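Local coordinates for protein AxyAgu115A (Amphibacillus xylanus NBRC 15112, PDB 6NPS) that acts as a family GH115 alpha-glucuronidase, a glycoside hydrolase that probably removes glucuronic acid side groups from arabinoglucuronoxylan, at residues W422-L428 against T456-P460; T486-E491 against K503-F507; Y513-A517 against P574-L579; L551-Y556 against Y567-Y572. The protein carries 3 engineered substitutions. All blocks are in the same frame, centred on the assembly; numbering follows the deposited sequence.

In the fold
The four contacts run from the edge of the (beta/alpha)8 barrel into the helices following it. Contact 1, its centre about 6 Å from that of the chain, joins a barrel loop to the start of helix 458-469. Contact 2 follows, pairing helices 482-494 and 500-519 about 15 Å away, centre to centre. Helix 500-519 also serves contact 3, meeting helix 564-596, which packs on helix 537-558 in contact 4; the centres of contacts 3 and 4 lie about 12 Å apart. Contact 4 falls in sequence between the halves of contact 3. N424 hydrogen-bonds to Y513 and N578, and a salt bridge joins K505 to E554, so loops and helices form one packed body.

Contact 1. Residues W422-L428 against T456-P460; sequences WINSSYL and TQELP
In the TIM barrel, the loop after strand 405-410 meets the end of the loop after strand 446-450 and the first turn of helix 458-469, with N424 settling against T456, Q457 and P460. A hydrogen bond across the pair runs from N424 N to T456 OG1, 2.9 Å long and nearly straight at 164°. T456 can offer this oxygen because its first torsion of 81° places OG1 between its own backbone N and carbonyl carbon, facing the other loop; I423 CG2 packs against the same hydroxyl at 3.9 Å.

The N424 side chain does two jobs. Its OD1 accepts the backbone N of S426 at 2.9 Å, closing an Asx turn, with the donor lying well above the carbonyl plane, 52° out of it. The amide also reaches the P460 ring, OD1 standing 3.6 Å from CG and ND2 3.8 Å from CD. This polar group is buried, and the turn on one side and a bond from ND2 to helix 500-519 on the other fix how it is rotated. Further along, L428 crosses P460 at about a right angle, its CD2 methyl 3.8 Å from P460 CA, and gives an apolar end to the interface.

Y427 and Q457 hold the N-cap positions of helices 428-440 and 458-469, so the contact binds together the starts of the last two barrel helices. Helix 482-494 packs on L428 and L459, helix 500-519 on N424 and Y427, and helix 564-596 reaches W422, I423 and T456.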
loop_
_atom_site.group_PDB
_atom_site.type_symbol
_atom_site.label_atom_id
_atom_site.label_comp_id
_atom_site.label_asym_id
_atom_site.label_seq_id
_atom_site.Cartn_x
_atom_site.Cartn_y
_atom_site.Cartn_z
ATOM N N TRP A 422 13.329 -12.560 21.724
ATOM C CA TRP A 422 14.602 -12.797 21.057
ATOM C C TRP A 422 15.774 -12.217 21.864
ATOM O O TRP A 422 16.657 -12.947 22.329
ATOM C CB TRP A 422 14.525 -12.183 19.646
ATOM C CG TRP A 422 15.788 -12.265 18.865
ATOM C CD1 TRP A 422 16.549 -13.372 18.655
ATOM C CD2 TRP A 422 16.425 -11.193 18.178
ATOM N NE1 TRP A 422 17.631 -13.059 17.869
ATOM C CE2 TRP A 422 17.587 -11.722 17.565
ATOM C CE3 TRP A 422 16.136 -9.834 18.037
ATOM C CZ2 TRP A 422 18.466 -10.941 16.814
ATOM C CZ3 TRP A 422 17.024 -9.035 17.290
ATOM C CH2 TRP A 422 18.173 -9.597 16.684
ATOM N N ILE A 423 15.802 -10.898 21.996
ATOM C CA ILE A 423 16.836 -10.177 22.733
ATOM C C ILE A 423 16.129 -9.215 23.669
ATOM O O ILE A 423 15.072 -8.678 23.317
ATOM C CB ILE A 423 17.784 -9.413 21.775
ATOM C CG1 ILE A 423 18.599 -10.356 20.927
ATOM C CG2 ILE A 423 18.811 -8.604 22.532
ATOM C CD1 ILE A 423 19.601 -9.581 20.071
ATOM N N ASN A 424 16.706 -8.992 24.856
ATOM C CA ASN A 424 16.209 -7.995 25.826
ATOM C C ASN A 424 15.706 -6.728 25.137
ATOM O O ASN A 424 16.416 -6.119 24.324
ATOM C CB ASN A 424 17.344 -7.624 26.809
ATOM C CG ASN A 424 16.962 -6.517 27.797
ATOM O OD1 ASN A 424 15.837 -6.463 28.273
ATOM N ND2 ASN A 424 17.913 -5.638 28.118
ATOM N N SER A 425 14.479 -6.310 25.491
ATOM C CA SER A 425 13.927 -5.028 25.058
ATOM C C SER A 425 13.305 -4.278 26.235
ATOM O O SER A 425 12.454 -3.403 26.028
ATOM C CB SER A 425 12.889 -5.232 23.934
ATOM O OG SER A 425 11.899 -6.160 24.368
ATOM N N SER A 426 13.696 -4.620 27.470
ATOM C CA SER A 426 13.244 -3.945 28.677
ATOM C C SER A 426 14.235 -2.866 29.124
ATOM O O SER A 426 15.436 -2.905 28.834
ATOM C CB SER A 426 13.008 -4.941 29.812
ATOM O OG SER A 426 12.111 -5.972 29.361
ATOM N N TYR A 427 13.710 -1.895 29.846
ATOM C CA TYR A 427 14.402 -0.621 30.067
ATOM C C TYR A 427 14.337 -0.313 31.549
ATOM O O TYR A 427 13.242 -0.254 32.107
ATOM C CB TYR A 427 13.692 0.442 29.215
ATOM C CG TYR A 427 14.293 1.840 29.186
ATOM C CD1 TYR A 427 15.599 2.043 28.838
ATOM C CD2 TYR A 427 13.495 2.949 29.494
ATOM C CE1 TYR A 427 16.154 3.381 28.845
ATOM C CE2 TYR A 427 14.003 4.242 29.488
ATOM C CZ TYR A 427 15.326 4.455 29.139
ATOM O OH TYR A 427 15.810 5.743 29.144
ATOM N N LEU A 428 15.492 -0.089 32.189
ATOM C CA LEU A 428 15.518 0.019 33.650
ATOM C C LEU A 428 14.586 1.075 34.220
ATOM O O LEU A 428 13.908 0.775 35.221
ATOM C CB LEU A 428 16.953 0.255 34.142
ATOM C CG LEU A 428 17.939 -0.905 33.914
ATOM C CD1 LEU A 428 19.150 -0.765 34.873
ATOM C CD2 LEU A 428 17.323 -2.302 34.070
ATOM N N THR A 456 20.791 -12.516 27.354
ATOM C CA THR A 456 20.646 -11.078 27.106
ATOM C C THR A 456 19.765 -10.381 28.140
ATOM O O THR A 456 19.682 -9.146 28.141
ATOM C CB THR A 456 20.107 -10.744 25.694
ATOM O OG1 THR A 456 18.685 -10.890 25.659
ATOM C CG2 THR A 456 20.733 -11.673 24.638
ATOM N N GLN A 457 19.167 -11.118 29.069
ATOM C CA GLN A 457 18.407 -10.461 30.130
ATOM C C GLN A 457 19.234 -10.175 31.386
ATOM O O GLN A 457 18.651 -9.840 32.417
ATOM C CB GLN A 457 17.172 -11.299 30.509
ATOM C CG GLN A 457 16.317 -11.751 29.328
ATOM C CD GLN A 457 15.609 -10.584 28.642
ATOM O OE1 GLN A 457 15.565 -9.478 29.174
ATOM N NE2 GLN A 457 15.062 -10.828 27.465
ATOM N N GLU A 458 20.562 -10.258 31.321
ATOM C CA GLU A 458 21.364 -10.211 32.543
ATOM C C GLU A 458 21.305 -8.844 33.220
ATOM O O GLU A 458 21.234 -8.774 34.445
ATOM C CB GLU A 458 22.819 -10.593 32.255
ATOM C CG GLU A 458 23.025 -12.030 31.772
ATOM C CD GLU A 458 22.847 -12.187 30.250
ATOM O OE1 GLU A 458 22.570 -11.174 29.559
ATOM O OE2 GLU A 458 22.980 -13.331 29.750
ATOM N N LEU A 459 21.328 -7.733 32.457
ATOM C CA LEU A 459 21.251 -6.430 33.128
ATOM C C LEU A 459 19.902 -6.218 33.817
ATOM O O LEU A 459 19.886 -5.907 35.019
ATOM C CB LEU A 459 21.544 -5.297 32.128
ATOM C CG LEU A 459 21.271 -3.882 32.651
ATOM C CD1 LEU A 459 22.325 -3.558 33.697
ATOM C CD2 LEU A 459 21.324 -2.833 31.545
ATOM N N PRO A 460 18.748 -6.372 33.150
ATOM C CA PRO A 460 17.485 -6.135 33.871
ATOM C C PRO A 460 17.179 -7.200 34.932
ATOM O O PRO A 460 16.529 -6.870 35.935
ATOM C CB PRO A 460 16.436 -6.104 32.753
ATOM C CG PRO A 460 17.022 -6.866 31.644
ATOM C CD PRO A 460 18.534 -6.648 31.730
#

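Contact 2. Residues T486-E491 against K503-F507; sequences TKQWIE and KDKVF
I490 of helix 482-494 points into helix 500-519 and meets three side chains there, K503, V506 and F507, spaced so that they share one face of that helix. Its CD1 methyl comes within 3.5 Å of F507 CA and lies at the edge of the F507 ring; CG1 touches V506 CG1 at 3.7 Å, and CG2 lies along the aliphatic part of K503, 3.8 Å from CG.

F507 is the second large contributor. With CG anti to the backbone N (chi1 175°), its ring is carried across to T486 and K487. The K487 chain crosses the ring obliquely and brings NZ over one face, 4.0 Å from the centroid and 13° off the ring normal, a cation-pi contact with CE following as a CH-pi donor. T486 CG2 approaches the same ring at 3.7 Å from CD1, while the T486 hydroxyl is turned to T482 O of its own helix.

K503 combines an apolar stem with a charged tip. Bent at its third torsion, it sets NZ 2.9 Å from E491 OE2 in a salt bridge that uses the syn lone pair, with a second, weak bond to OE1. A methionine in place of K503 would probably leave the E491 carboxylate without this countercharge.

The segment axes approach to 9.8 Å and cross at 127°: an oblique helical hairpin of two consecutive helices, with an apolar centre and with the K503-E491 salt bridge and the K487 cation-pi contact at its more exposed rim.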
loop_
_atom_site.group_PDB
_atom_site.type_symbol
_atom_site.label_atom_id
_atom_site.label_comp_id
_atom_site.label_asym_id
_atom_site.label_seq_id
_atom_site.Cartn_x
_atom_site.Cartn_y
_atom_site.Cartn_z
ATOM N N THR A 486 23.294 1.171 36.309
ATOM C CA THR A 486 23.896 0.658 35.082
ATOM C C THR A 486 25.398 0.826 35.133
ATOM O O THR A 486 26.152 -0.113 34.843
ATOM C CB THR A 486 23.284 1.375 33.871
ATOM O OG1 THR A 486 21.865 1.235 33.946
ATOM C CG2 THR A 486 23.747 0.791 32.518
ATOM N N LYS A 487 25.860 2.005 35.573
ATOM C CA LYS A 487 27.294 2.239 35.600
ATOM C C LYS A 487 27.968 1.322 36.594
ATOM O O LYS A 487 29.075 0.842 36.344
ATOM C CB LYS A 487 27.588 3.703 35.933
ATOM C CG LYS A 487 27.070 4.633 34.837
ATOM C CD LYS A 487 27.427 6.092 35.188
ATOM C CE LYS A 487 27.436 6.952 33.925
ATOM N NZ LYS A 487 26.260 7.846 33.796
ATOM N N GLN A 488 27.341 1.101 37.751
ATOM C CA GLN A 488 27.901 0.138 38.695
ATOM C C GLN A 488 27.901 -1.274 38.119
ATOM O O GLN A 488 28.821 -2.077 38.396
ATOM C CB GLN A 488 27.120 0.177 40.021
ATOM C CG GLN A 488 27.514 1.424 40.817
ATOM C CD GLN A 488 26.732 1.629 42.108
ATOM O OE1 GLN A 488 26.505 0.692 42.879
ATOM N NE2 GLN A 488 26.338 2.876 42.357
ATOM N N TRP A 489 26.877 -1.612 37.343
ATOM C CA TRP A 489 26.846 -2.936 36.740
ATOM C C TRP A 489 27.957 -3.075 35.695
ATOM O O TRP A 489 28.591 -4.129 35.603
ATOM C CB TRP A 489 25.466 -3.171 36.128
ATOM C CG TRP A 489 25.204 -4.537 35.586
ATOM C CD1 TRP A 489 24.653 -5.621 36.273
ATOM C CD2 TRP A 489 25.386 -4.967 34.227
ATOM N NE1 TRP A 489 24.519 -6.690 35.409
ATOM C CE2 TRP A 489 24.958 -6.320 34.157
ATOM C CE3 TRP A 489 25.873 -4.336 33.056
ATOM C CZ2 TRP A 489 25.014 -7.060 32.965
ATOM C CZ3 TRP A 489 25.951 -5.068 31.888
ATOM C CH2 TRP A 489 25.516 -6.421 31.842
ATOM N N ILE A 490 28.208 -2.019 34.911
ATOM C CA ILE A 490 29.315 -2.040 33.942
ATOM C C ILE A 490 30.658 -2.222 34.650
ATOM O O ILE A 490 31.508 -3.005 34.213
ATOM C CB ILE A 490 29.286 -0.756 33.096
ATOM C CG1 ILE A 490 28.084 -0.809 32.177
ATOM C CG2 ILE A 490 30.618 -0.565 32.300
ATOM C CD1 ILE A 490 27.660 0.572 31.664
ATOM N N GLU A 491 30.863 -1.521 35.768
ATOM C CA GLU A 491 32.104 -1.672 36.524
ATOM C C GLU A 491 32.287 -3.107 37.004
ATOM O O GLU A 491 33.407 -3.645 36.994
ATOM C CB GLU A 491 32.096 -0.721 37.718
ATOM C CG GLU A 491 33.445 -0.571 38.386
ATOM C CD GLU A 491 34.413 0.184 37.506
ATOM O OE1 GLU A 491 35.633 -0.102 37.550
ATOM O OE2 GLU A 491 33.936 1.060 36.757
ATOM N N LYS A 503 34.221 2.680 29.502
ATOM C CA LYS A 503 33.045 2.332 30.297
ATOM C C LYS A 503 31.915 3.316 30.072
ATOM O O LYS A 503 30.745 2.917 30.106
ATOM C CB LYS A 503 33.401 2.243 31.779
ATOM C CG LYS A 503 34.132 0.968 32.072
ATOM C CD LYS A 503 34.504 0.785 33.526
ATOM C CE LYS A 503 35.558 1.800 33.931
ATOM N NZ LYS A 503 36.301 1.360 35.154
ATOM N N ASP A 504 32.213 4.587 29.785
ATOM C CA ASP A 504 31.081 5.456 29.499
ATOM C C ASP A 504 30.522 5.173 28.118
ATOM O O ASP A 504 29.345 5.426 27.862
ATOM C CB ASP A 504 31.423 6.935 29.629
ATOM C CG ASP A 504 30.154 7.814 29.690
ATOM O OD1 ASP A 504 29.600 8.016 30.801
ATOM O OD2 ASP A 504 29.689 8.284 28.628
ATOM N N LYS A 505 31.337 4.658 27.204
ATOM C CA LYS A 505 30.784 4.240 25.929
ATOM C C LYS A 505 29.877 3.023 26.115
ATOM O O LYS A 505 28.798 2.957 25.508
ATOM C CB LYS A 505 31.914 3.961 24.943
ATOM C CG LYS A 505 32.604 5.266 24.457
ATOM C CD LYS A 505 33.802 4.966 23.568
ATOM C CE LYS A 505 34.423 6.287 23.108
ATOM N NZ LYS A 505 35.525 6.020 22.172
ATOM N N VAL A 506 30.284 2.067 26.965
ATOM C CA VAL A 506 29.398 0.932 27.273
ATOM C C VAL A 506 28.078 1.434 27.842
ATOM O O VAL A 506 27.005 0.936 27.492
ATOM C CB VAL A 506 30.076 -0.052 28.238
ATOM C CG1 VAL A 506 29.051 -1.154 28.674
ATOM C CG2 VAL A 506 31.307 -0.664 27.561
ATOM N N PHE A 507 28.126 2.454 28.705
ATOM C CA PHE A 507 26.879 3.009 29.227
ATOM C C PHE A 507 26.000 3.568 28.104
ATOM O O PHE A 507 24.789 3.310 28.072
ATOM C CB PHE A 507 27.168 4.091 30.269
ATOM C CG PHE A 507 25.919 4.777 30.743
ATOM C CD1 PHE A 507 25.052 4.134 31.625
ATOM C CD2 PHE A 507 25.554 6.013 30.238
ATOM C CE1 PHE A 507 23.873 4.734 32.027
ATOM C CE2 PHE A 507 24.381 6.625 30.633
ATOM C CZ PHE A 507 23.528 5.973 31.538
#

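Contact 3. Residues Y513-A517 against P574-L579; sequences YTKIA and PTVGNL
Y513 and N578 meet through unusual first torsions: chi1 of 94° carries the tyrosine ring off the usual staggered positions, and chi1 of -95° pulls the asparagine amide off its usual place, the two groups ending nearly parallel. N578 ND2 lies 3.3 Å from Y513 CD1. The Y513 side chain is a knob in a hole formed by P574, T575, N578 and L579. P574 O stands 3.8 Å above one ring face, offset toward the rim, while T514 CG2 of its own helix covers the opposite face. At the far end, P574 CB reaches Y513 OH at 3.4 Å; at the near end, Y513 CB rests 4.1 Å from L579 CG.

The buried polar ends are matched. N578 ND2 gives one bond to P574 O, 3.3 Å away, and another to N424 O in the adjoining loop; N578 N reaches P574 O from the other face of the carbonyl. The Y513 hydroxyl pairs with N424 ND2, and a phenylalanine at Y513 would probably leave N424 ND2 without this partner and slacken the loop's hold on the helix. I516 CG2 extends the apolar layer to L579 CD2 at 3.9 Å, and A517 CB lies against the N578 amide.

The Y513 knob-into-hole thus joins two segments whose axes run the same way at 29°, in helices 500-519 and 564-596 of the helical region beside the barrel.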
loop_
_atom_site.group_PDB
_atom_site.type_symbol
_atom_site.label_atom_id
_atom_site.label_comp_id
_atom_site.label_asym_id
_atom_site.label_seq_id
_atom_site.Cartn_x
_atom_site.Cartn_y
_atom_site.Cartn_z
ATOM N N TYR A 513 20.565 1.161 23.475
ATOM C CA TYR A 513 19.769 0.155 22.782
ATOM C C TYR A 513 18.483 -0.159 23.548
ATOM O O TYR A 513 17.431 -0.396 22.929
ATOM C CB TYR A 513 20.607 -1.118 22.504
ATOM C CG TYR A 513 20.514 -2.249 23.524
ATOM C CD1 TYR A 513 19.414 -3.106 23.557
ATOM C CD2 TYR A 513 21.574 -2.501 24.416
ATOM C CE1 TYR A 513 19.335 -4.156 24.487
ATOM C CE2 TYR A 513 21.494 -3.569 25.374
ATOM C CZ TYR A 513 20.369 -4.377 25.386
ATOM O OH TYR A 513 20.286 -5.427 26.322
ATOM N N THR A 514 18.516 -0.132 24.892
ATOM C CA THR A 514 17.309 -0.534 25.614
ATOM C C THR A 514 16.207 0.513 25.504
ATOM O O THR A 514 15.017 0.148 25.463
ATOM C CB THR A 514 17.596 -0.859 27.107
ATOM O OG1 THR A 514 18.258 0.242 27.784
ATOM C CG2 THR A 514 18.426 -2.143 27.256
ATOM N N LYS A 515 16.567 1.804 25.450
ATOM C CA LYS A 515 15.557 2.834 25.206
ATOM C C LYS A 515 14.875 2.639 23.852
ATOM O O LYS A 515 13.645 2.665 23.748
ATOM C CB LYS A 515 16.163 4.261 25.281
ATOM C CG LYS A 515 14.970 5.244 25.366
ATOM C CD LYS A 515 15.317 6.659 25.547
ATOM C CE LYS A 515 14.046 7.537 25.461
ATOM N NZ LYS A 515 13.331 7.787 26.726
ATOM N N ILE A 516 15.663 2.437 22.799
ATOM C CA ILE A 516 15.108 2.246 21.455
ATOM C C ILE A 516 14.308 0.933 21.350
ATOM O O ILE A 516 13.182 0.914 20.835
ATOM C CB ILE A 516 16.241 2.330 20.418
ATOM C CG1 ILE A 516 16.802 3.762 20.393
ATOM C CG2 ILE A 516 15.719 1.869 19.024
ATOM C CD1 ILE A 516 18.247 3.772 19.989
ATOM N N ALA A 517 14.846 -0.175 21.870
ATOM C CA ALA A 517 14.106 -1.432 21.818
ATOM C C ALA A 517 12.786 -1.343 22.569
ATOM O O ALA A 517 11.779 -1.927 22.131
ATOM C CB ALA A 517 14.920 -2.602 22.396
ATOM N N PRO A 574 23.461 -7.927 22.129
ATOM C CA PRO A 574 22.188 -7.186 22.349
ATOM C C PRO A 574 22.117 -5.843 21.618
ATOM O O PRO A 574 21.048 -5.473 21.116
ATOM C CB PRO A 574 22.159 -6.947 23.872
ATOM C CG PRO A 574 23.162 -7.809 24.429
ATOM C CD PRO A 574 24.158 -8.219 23.385
ATOM N N THR A 575 23.190 -5.041 21.643
ATOM C CA THR A 575 23.135 -3.721 20.998
ATOM C C THR A 575 22.956 -3.854 19.502
ATOM O O THR A 575 22.008 -3.320 18.919
ATOM C CB THR A 575 24.420 -2.915 21.271
ATOM O OG1 THR A 575 24.564 -2.759 22.668
ATOM C CG2 THR A 575 24.343 -1.517 20.598
ATOM N N VAL A 576 23.853 -4.595 18.868
ATOM C CA VAL A 576 23.872 -4.652 17.419
ATOM C C VAL A 576 22.672 -5.420 16.918
ATOM O O VAL A 576 22.055 -5.045 15.917
ATOM C CB VAL A 576 25.197 -5.274 16.921
ATOM C CG1 VAL A 576 25.148 -5.488 15.404
ATOM C CG2 VAL A 576 26.407 -4.383 17.321
ATOM N N GLY A 577 22.285 -6.480 17.631
ATOM C CA GLY A 577 21.132 -7.238 17.201
ATOM C C GLY A 577 19.889 -6.384 17.155
ATOM O O GLY A 577 19.171 -6.368 16.157
ATOM N N ASN A 578 19.607 -5.677 18.249
ATOM C CA ASN A 578 18.436 -4.808 18.293
ATOM C C ASN A 578 18.550 -3.661 17.293
ATOM O O ASN A 578 17.601 -3.341 16.567
ATOM C CB ASN A 578 18.299 -4.213 19.695
ATOM C CG ASN A 578 17.350 -5.007 20.583
ATOM O OD1 ASN A 578 16.189 -5.234 20.228
ATOM N ND2 ASN A 578 17.855 -5.441 21.750
ATOM N N LEU A 579 19.691 -2.989 17.288
ATOM C CA LEU A 579 19.744 -1.745 16.536
ATOM C C LEU A 579 19.924 -1.982 15.042
ATOM O O LEU A 579 19.444 -1.173 14.238
ATOM C CB LEU A 579 20.862 -0.854 17.068
ATOM C CG LEU A 579 20.593 -0.388 18.505
ATOM C CD1 LEU A 579 21.555 0.708 18.817
ATOM C CD2 LEU A 579 19.173 0.123 18.693
#

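Contact 4. Residues L551-Y556 against Y567-Y572; sequences LAEELY and YFALVY
Y556 and Y572 form the apolar centre of this helix pair. With CG anti to the backbone N (chi1 -177°), Y556 sets CD2 over the middle of the Y572 ring, 3.3 Å above its plane, with the two rings inclined at 42° and their centroids 4.5 Å apart. F568 flanks the pair, its CD1 4.1 Å from Y556 CE2, and A552 CB closes the other end, 3.9 Å from Y572 CD1. Next to this, L555 CB packs on Y567 CZ at 3.5 Å, the two side chains crossing at about a right angle.

Y567 then leads out to the polar part. Its hydroxyl donates to A552 O over 2.8 Å, in the carbonyl plane and on a lone pair; that oxygen already takes the helical bond from Y556 N, so two donors grip it. At the outer edge the E553 carboxylate draws close to the Y572 hydroxyl, 3.3 Å from OE2. A wider pi-type turn lies at 568-572, where Y567 O accepts from both V571 N and Y572 N.

Helices 537-558 and 564-596 run almost antiparallel here, at 163°. Helix 601-629 covers F568 and receives the Y556 hydroxyl at E622, while helix 500-519 packs on L551, L555 and V571.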
loop_
_atom_site.group_PDB
_atom_site.type_symbol
_atom_site.label_atom_id
_atom_site.label_comp_id
_atom_site.label_asym_id
_atom_site.label_seq_id
_atom_site.Cartn_x
_atom_site.Cartn_y
_atom_site.Cartn_z
ATOM N N LEU A 551 30.160 3.057 18.193
ATOM C CA LEU A 551 30.793 2.780 19.481
ATOM C C LEU A 551 30.939 1.275 19.711
ATOM O O LEU A 551 31.960 0.811 20.232
ATOM C CB LEU A 551 29.986 3.386 20.643
ATOM C CG LEU A 551 29.780 4.893 20.739
ATOM C CD1 LEU A 551 28.959 5.238 21.990
ATOM C CD2 LEU A 551 31.133 5.624 20.723
ATOM N N ALA A 552 29.915 0.507 19.365
ATOM C CA ALA A 552 29.970 -0.932 19.595
ATOM C C ALA A 552 31.104 -1.554 18.794
ATOM O O ALA A 552 31.785 -2.460 19.276
ATOM C CB ALA A 552 28.634 -1.590 19.215
ATOM N N GLU A 553 31.353 -1.052 17.582
ATOM C CA GLU A 553 32.471 -1.579 16.805
ATOM C C GLU A 553 33.826 -1.100 17.316
ATOM O O GLU A 553 34.819 -1.832 17.197
ATOM C CB GLU A 553 32.303 -1.243 15.316
ATOM C CG GLU A 553 31.154 -2.043 14.681
ATOM C CD GLU A 553 31.593 -3.396 14.095
ATOM O OE1 GLU A 553 32.549 -4.023 14.611
ATOM O OE2 GLU A 553 30.964 -3.846 13.107
ATOM N N GLU A 554 33.906 0.100 17.901
ATOM C CA GLU A 554 35.171 0.518 18.495
ATOM C C GLU A 554 35.551 -0.419 19.628
ATOM O O GLU A 554 36.696 -0.890 19.708
ATOM C CB GLU A 554 35.076 1.948 19.029
ATOM C CG GLU A 554 34.906 3.024 17.998
ATOM C CD GLU A 554 34.681 4.397 18.642
ATOM O OE1 GLU A 554 35.160 4.615 19.780
ATOM O OE2 GLU A 554 34.018 5.252 18.009
ATOM N N LEU A 555 34.601 -0.700 20.532
ATOM C CA LEU A 555 34.952 -1.545 21.677
ATOM C C LEU A 555 35.173 -2.998 21.266
ATOM O O LEU A 555 35.956 -3.707 21.903
ATOM C CB LEU A 555 33.873 -1.448 22.764
ATOM C CG LEU A 555 33.641 -0.025 23.288
ATOM C CD1 LEU A 555 32.507 0.004 24.284
ATOM C CD2 LEU A 555 34.911 0.525 23.925
ATOM N N TYR A 556 34.460 -3.466 20.238
ATOM C CA TYR A 556 34.689 -4.803 19.675
ATOM C C TYR A 556 36.153 -4.981 19.285
ATOM O O TYR A 556 36.752 -6.029 19.548
ATOM C CB TYR A 556 33.755 -4.969 18.454
ATOM C CG TYR A 556 33.738 -6.298 17.739
ATOM C CD1 TYR A 556 34.675 -6.585 16.757
ATOM C CD2 TYR A 556 32.734 -7.236 17.979
ATOM C CE1 TYR A 556 34.644 -7.785 16.067
ATOM C CE2 TYR A 556 32.692 -8.457 17.295
ATOM C CZ TYR A 556 33.649 -8.725 16.356
ATOM O OH TYR A 556 33.633 -9.920 15.670
ATOM N N TYR A 567 32.229 -9.138 26.603
ATOM C CA TYR A 567 31.801 -7.973 25.836
ATOM C C TYR A 567 30.746 -8.362 24.792
ATOM O O TYR A 567 29.678 -7.739 24.687
ATOM C CB TYR A 567 33.010 -7.290 25.169
ATOM C CG TYR A 567 32.538 -6.166 24.282
ATOM C CD1 TYR A 567 31.955 -5.024 24.830
ATOM C CD2 TYR A 567 32.626 -6.260 22.907
ATOM C CE1 TYR A 567 31.471 -4.019 24.035
ATOM C CE2 TYR A 567 32.142 -5.259 22.106
ATOM C CZ TYR A 567 31.585 -4.143 22.680
ATOM O OH TYR A 567 31.102 -3.153 21.870
ATOM N N PHE A 568 31.012 -9.417 24.036
ATOM C CA PHE A 568 30.101 -9.811 22.964
ATOM C C PHE A 568 28.732 -10.227 23.510
ATOM O O PHE A 568 27.690 -9.779 23.024
ATOM C CB PHE A 568 30.714 -10.972 22.167
ATOM C CG PHE A 568 29.945 -11.286 20.917
ATOM C CD1 PHE A 568 30.321 -10.723 19.702
ATOM C CD2 PHE A 568 28.829 -12.106 20.951
ATOM C CE1 PHE A 568 29.595 -10.984 18.542
ATOM C CE2 PHE A 568 28.091 -12.352 19.803
ATOM C CZ PHE A 568 28.485 -11.793 18.593
ATOM N N ALA A 569 28.712 -11.118 24.505
ATOM C CA ALA A 569 27.436 -11.633 24.986
ATOM C C ALA A 569 26.648 -10.596 25.780
ATOM O O ALA A 569 25.417 -10.582 25.713
ATOM C CB ALA A 569 27.671 -12.879 25.840
ATOM N N LEU A 570 27.324 -9.693 26.494
ATOM C CA LEU A 570 26.623 -8.750 27.354
ATOM C C LEU A 570 26.328 -7.417 26.672
ATOM O O LEU A 570 25.387 -6.722 27.081
ATOM C CB LEU A 570 27.446 -8.489 28.636
ATOM C CG LEU A 570 27.603 -9.700 29.599
ATOM C CD1 LEU A 570 28.464 -9.390 30.832
ATOM C CD2 LEU A 570 26.248 -10.275 30.051
ATOM N N VAL A 571 27.155 -6.986 25.716
ATOM C CA VAL A 571 26.989 -5.627 25.199
ATOM C C VAL A 571 26.822 -5.665 23.675
ATOM O O VAL A 571 25.846 -5.150 23.124
ATOM C CB VAL A 571 28.184 -4.750 25.610
ATOM C CG1 VAL A 571 28.016 -3.341 25.039
ATOM C CG2 VAL A 571 28.309 -4.736 27.136
ATOM N N TYR A 572 27.779 -6.271 22.978
ATOM C CA TYR A 572 27.798 -6.151 21.525
ATOM C C TYR A 572 26.596 -6.849 20.884
ATOM O O TYR A 572 25.909 -6.271 20.038
ATOM C CB TYR A 572 29.120 -6.722 20.989
ATOM C CG TYR A 572 29.321 -6.504 19.501
ATOM C CD1 TYR A 572 29.862 -5.300 19.019
ATOM C CD2 TYR A 572 28.990 -7.502 18.585
ATOM C CE1 TYR A 572 30.052 -5.115 17.637
ATOM C CE2 TYR A 572 29.169 -7.329 17.221
ATOM C CZ TYR A 572 29.707 -6.141 16.759
ATOM O OH TYR A 572 29.887 -5.974 15.419
#